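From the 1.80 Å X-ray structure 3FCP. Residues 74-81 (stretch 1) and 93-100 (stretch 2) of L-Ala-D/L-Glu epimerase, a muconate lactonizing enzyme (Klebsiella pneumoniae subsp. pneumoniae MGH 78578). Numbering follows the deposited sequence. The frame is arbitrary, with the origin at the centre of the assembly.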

ATOM      1  N   HIS A  74      38.539  -3.113  27.080  1.00 31.32           N
ATOM      2  CA  HIS A  74      38.764  -1.698  26.796  1.00 32.01           C
ATOM      3  C   HIS A  74      37.619  -0.714  26.950  1.00 30.07           C
ATOM      4  O   HIS A  74      37.864   0.469  27.173  1.00 29.87           O
ATOM      5  N   TYR A  75      36.379  -1.182  26.837  1.00 27.32           N
ATOM      6  CA  TYR A  75      35.244  -0.272  26.912  1.00 24.73           C
ATOM      7  C   TYR A  75      34.241  -0.505  28.032  1.00 24.90           C
ATOM      8  O   TYR A  75      33.970   0.400  28.816  1.00 23.20           O
ATOM      9  N   LEU A  76      33.689  -1.709  28.118  1.00 23.44           N
ATOM     10  CA  LEU A  76      32.711  -1.988  29.154  1.00 23.60           C
ATOM     11  C   LEU A  76      33.279  -1.921  30.575  1.00 24.70           C
ATOM     12  O   LEU A  76      32.617  -1.416  31.482  1.00 24.62           O
ATOM     13  N   THR A  77      34.504  -2.408  30.768  1.00 23.29           N
ATOM     14  CA  THR A  77      35.096  -2.404  32.098  1.00 25.23           C
ATOM     15  C   THR A  77      35.277  -1.001  32.683  1.00 26.59           C
ATOM     16  O   THR A  77      34.797  -0.719  33.782  1.00 23.70           O
ATOM     17  N   PRO A  78      35.959  -0.101  31.960  1.00 27.23           N
ATOM     18  CA  PRO A  78      36.110   1.234  32.547  1.00 28.43           C
ATOM     19  C   PRO A  78      34.791   2.009  32.629  1.00 29.20           C
ATOM     20  O   PRO A  78      34.648   2.924  33.440  1.00 29.79           O
ATOM     21  N   LEU A  79      33.819   1.631  31.806  1.00 27.75           N
ATOM     22  CA  LEU A  79      32.532   2.310  31.808  1.00 27.63           C
ATOM     23  C   LEU A  79      31.676   1.921  33.018  1.00 27.63           C
ATOM     24  O   LEU A  79      30.970   2.758  33.591  1.00 26.06           O
ATOM     25  N   LEU A  80      31.766   0.657  33.422  1.00 27.64           N
ATOM     26  CA  LEU A  80      30.958   0.142  34.526  1.00 26.66           C
ATOM     27  C   LEU A  80      31.577   0.136  35.926  1.00 27.99           C
ATOM     28  O   LEU A  80      30.854   0.134  36.919  1.00 27.38           O
ATOM     29  N   LYS A  81      32.898   0.124  36.024  1.00 30.35           N
ATOM     30  CA  LYS A  81      33.517   0.115  37.347  1.00 33.40           C
ATOM     31  C   LYS A  81      33.170   1.375  38.143  1.00 34.45           C
ATOM     32  O   LYS A  81      33.352   2.496  37.671  1.00 34.22           O
ATOM     33  N   ALA A  93      21.145   1.435  30.296  1.00 25.76           N
ATOM     34  CA  ALA A  93      21.062   2.733  29.627  1.00 25.75           C
ATOM     35  C   ALA A  93      22.463   3.316  29.436  1.00 24.78           C
ATOM     36  O   ALA A  93      22.750   3.952  28.419  1.00 22.94           O
ATOM     37  N   ARG A  94      23.329   3.097  30.421  1.00 24.31           N
ATOM     38  CA  ARG A  94      24.695   3.597  30.360  1.00 24.37           C
ATOM     39  C   ARG A  94      25.472   2.844  29.285  1.00 24.51           C
ATOM     40  O   ARG A  94      26.200   3.440  28.493  1.00 24.55           O
ATOM     41  N   MET A  95      25.304   1.526  29.268  1.00 25.18           N
ATOM     42  CA  MET A  95      25.977   0.662  28.307  1.00 26.39           C
ATOM     43  C   MET A  95      25.557   0.975  26.865  1.00 27.51           C
ATOM     44  O   MET A  95      26.399   1.111  25.974  1.00 28.55           O
ATOM     45  N   ASN A  96      24.254   1.087  26.633  1.00 27.01           N
ATOM     46  CA  ASN A  96      23.774   1.353  25.283  1.00 27.27           C
ATOM     47  C   ASN A  96      24.056   2.779  24.847  1.00 27.78           C
ATOM     48  O   ASN A  96      24.273   3.039  23.666  1.00 26.42           O
ATOM     49  N   GLY A  97      24.073   3.696  25.805  1.00 27.82           N
ATOM     50  CA  GLY A  97      24.351   5.080  25.476  1.00 29.40           C
ATOM     51  C   GLY A  97      25.792   5.294  25.052  1.00 30.52           C
ATOM     52  O   GLY A  97      26.077   6.161  24.225  1.00 30.82           O
ATOM     53  N   ALA A  98      26.706   4.491  25.594  1.00 30.29           N
ATOM     54  CA  ALA A  98      28.126   4.631  25.280  1.00 29.39           C
ATOM     55  C   ALA A  98      28.697   3.591  24.319  1.00 29.43           C
ATOM     56  O   ALA A  98      29.776   3.787  23.755  1.00 30.52           O
ATOM     57  N   ILE A  99      27.979   2.490  24.132  1.00 28.06           N
ATOM     58  CA  ILE A  99      28.457   1.417  23.272  1.00 28.65           C
ATOM     59  C   ILE A  99      27.429   1.005  22.229  1.00 26.28           C
ATOM     60  O   ILE A  99      26.354   0.528  22.578  1.00 27.24           O
ATOM     61  N   LYS A 100      27.768   1.176  20.956  1.00 24.86           N
ATOM     62  CA  LYS A 100      26.880   0.793  19.864  1.00 24.49           C
ATOM     63  C   LYS A 100      27.092  -0.696  19.601  1.00 22.93           C
ATOM     64  O   LYS A 100      28.221  -1.187  19.681  1.00 23.03           O
TER

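Two helical segments, 74-80 and 93-98, run at 136° to each other, and an apolar seam between them is closed at one edge by a single arginine. Leu 79 (chi1 t, chi2 m) points toward the other stretch and is the most covered residue; its CD2 lies 4.1 Å from Ala 98 CB and also rests over one face of the Arg 94 guanidinium, 3.4 Å from Arg 94 NE. Arg 94, extended with chi1 to chi3 all t, reaches the last turn of the first helix, where Pro 78 O and Leu 79 O accept no backbone hydrogen bond from within the stretch. Its NE donates to Leu 79 O at 2.8 Å and 167°; NH2 adds a weak bond to the same oxygen, with NH2 to Leu 79 O at 3.3 Å and 132°. NH2 also donates to water 1 (Arg 94 NH2 to water O 3.0 Å), which in turn donates to Pro 78 O (water O to Pro 78 O 2.8 Å), so one side chain serves two successive carbonyls. Met 95 (m, t, p) sends CE to 3.6 Å from Leu 76 CD2 and CG to 3.9 Å from Leu 80 CD2; both leucines are m, t. Ile 99 (m, m) places CD1 3.8 Å from Tyr 75 CB. The Tyr 75 ring leads away, its OH hydrogen-bonded elsewhere in the structure.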

ATOM      1  CB  HIS A  74      39.325  -1.533  25.385  1.00 35.58           C
ATOM      2  CG  HIS A  74      40.668  -2.158  25.192  1.00 42.72           C
ATOM      3  ND1 HIS A  74      40.838  -3.511  24.989  1.00 46.06           N
ATOM      4  CD2 HIS A  74      41.909  -1.617  25.188  1.00 43.73           C
ATOM      5  CE1 HIS A  74      42.127  -3.776  24.867  1.00 46.54           C
ATOM      6  NE2 HIS A  74      42.798  -2.644  24.985  1.00 46.38           N
ATOM      7  CB  TYR A  75      34.535  -0.262  25.553  1.00 25.15           C
ATOM      8  CG  TYR A  75      35.431   0.266  24.451  1.00 25.10           C
ATOM      9  CD1 TYR A  75      35.646   1.636  24.302  1.00 24.41           C
ATOM     10  CD2 TYR A  75      36.129  -0.605  23.616  1.00 24.67           C
ATOM     11  CE1 TYR A  75      36.542   2.128  23.348  1.00 26.36           C
ATOM     12  CE2 TYR A  75      37.032  -0.123  22.660  1.00 25.17           C
ATOM     13  CZ  TYR A  75      37.233   1.244  22.535  1.00 25.98           C
ATOM     14  OH  TYR A  75      38.141   1.728  21.619  1.00 26.67           O
ATOM     15  CB  LEU A  76      32.060  -3.351  28.902  1.00 22.98           C
ATOM     16  CG  LEU A  76      31.067  -3.335  27.735  1.00 24.74           C
ATOM     17  CD1 LEU A  76      30.780  -4.765  27.248  1.00 23.27           C
ATOM     18  CD2 LEU A  76      29.789  -2.634  28.178  1.00 24.67           C
ATOM     19  CB  THR A  77      36.429  -3.171  32.103  1.00 25.75           C
ATOM     20  OG1 THR A  77      36.173  -4.549  31.800  1.00 25.02           O
ATOM     21  CG2 THR A  77      37.106  -3.083  33.474  1.00 26.64           C
ATOM     22  CB  PRO A  78      37.147   1.901  31.638  1.00 28.45           C
ATOM     23  CG  PRO A  78      36.959   1.198  30.316  1.00 30.84           C
ATOM     24  CD  PRO A  78      36.780  -0.242  30.745  1.00 28.96           C
ATOM     25  CB  LEU A  79      31.785   1.989  30.502  1.00 28.97           C
ATOM     26  CG  LEU A  79      30.389   2.550  30.189  1.00 29.43           C
ATOM     27  CD1 LEU A  79      29.364   1.864  31.054  1.00 32.77           C
ATOM     28  CD2 LEU A  79      30.356   4.067  30.392  1.00 27.56           C
ATOM     29  CB  LEU A  80      30.476  -1.270  34.177  1.00 25.62           C
ATOM     30  CG  LEU A  80      29.606  -1.348  32.912  1.00 27.57           C
ATOM     31  CD1 LEU A  80      29.286  -2.806  32.582  1.00 27.04           C
ATOM     32  CD2 LEU A  80      28.329  -0.542  33.123  1.00 27.07           C
ATOM     33  CB  LYS A  81      35.031  -0.061  37.215  1.00 35.36           C
ATOM     34  CG  LYS A  81      35.417  -1.496  36.831  1.00 39.32           C
ATOM     35  CD  LYS A  81      36.868  -1.624  36.394  1.00 42.51           C
ATOM     36  CE  LYS A  81      37.843  -1.315  37.506  1.00 43.70           C
ATOM     37  NZ  LYS A  81      39.241  -1.437  37.005  1.00 45.02           N
ATOM     38  CB  ALA A  93      20.194   3.698  30.448  1.00 26.08           C
ATOM     39  CB  ARG A  94      25.376   3.423  31.720  1.00 25.51           C
ATOM     40  CG  ARG A  94      26.806   3.966  31.798  1.00 25.16           C
ATOM     41  CD  ARG A  94      27.351   3.840  33.217  1.00 24.70           C
ATOM     42  NE  ARG A  94      28.716   4.344  33.346  1.00 26.02           N
ATOM     43  CZ  ARG A  94      29.041   5.631  33.464  1.00 27.49           C
ATOM     44  NH1 ARG A  94      28.098   6.557  33.471  1.00 29.23           N
ATOM     45  NH2 ARG A  94      30.316   5.994  33.572  1.00 27.40           N
ATOM     46  CB  MET A  95      25.665  -0.811  28.625  1.00 25.20           C
ATOM     47  CG  MET A  95      26.147  -1.291  30.005  1.00 28.63           C
ATOM     48  SD  MET A  95      25.582  -2.979  30.418  1.00 27.57           S
ATOM     49  CE  MET A  95      26.549  -3.811  29.307  1.00 17.36           C
ATOM     50  CB  ASN A  96      22.282   1.037  25.177  1.00 26.68           C
ATOM     51  CG  ASN A  96      22.006  -0.447  25.312  1.00 30.05           C
ATOM     52  OD1 ASN A  96      22.833  -1.271  24.925  1.00 30.21           O
ATOM     53  ND2 ASN A  96      20.846  -0.798  25.852  1.00 30.12           N
ATOM     54  CB  ALA A  98      28.929   4.619  26.573  1.00 29.79           C
ATOM     55  CB  ILE A  99      28.795   0.150  24.105  1.00 30.59           C
ATOM     56  CG1 ILE A  99      29.712   0.508  25.281  1.00 32.13           C
ATOM     57  CG2 ILE A  99      29.433  -0.902  23.212  1.00 29.66           C
ATOM     58  CD1 ILE A  99      31.045   1.052  24.874  1.00 33.91           C
ATOM     59  CB  LYS A 100      27.217   1.579  18.588  1.00 25.87           C
ATOM     60  CG  LYS A 100      27.052   3.084  18.696  1.00 29.31           C
ATOM     61  CD  LYS A 100      25.591   3.481  18.895  1.00 32.44           C
ATOM     62  CE  LYS A 100      25.428   4.997  18.827  1.00 34.56           C
ATOM     63  NZ  LYS A 100      24.010   5.425  18.964  1.00 36.44           N
TER
HETATM   64  O   HOH W   1      33.113   5.129  34.225  1.00 29.28           O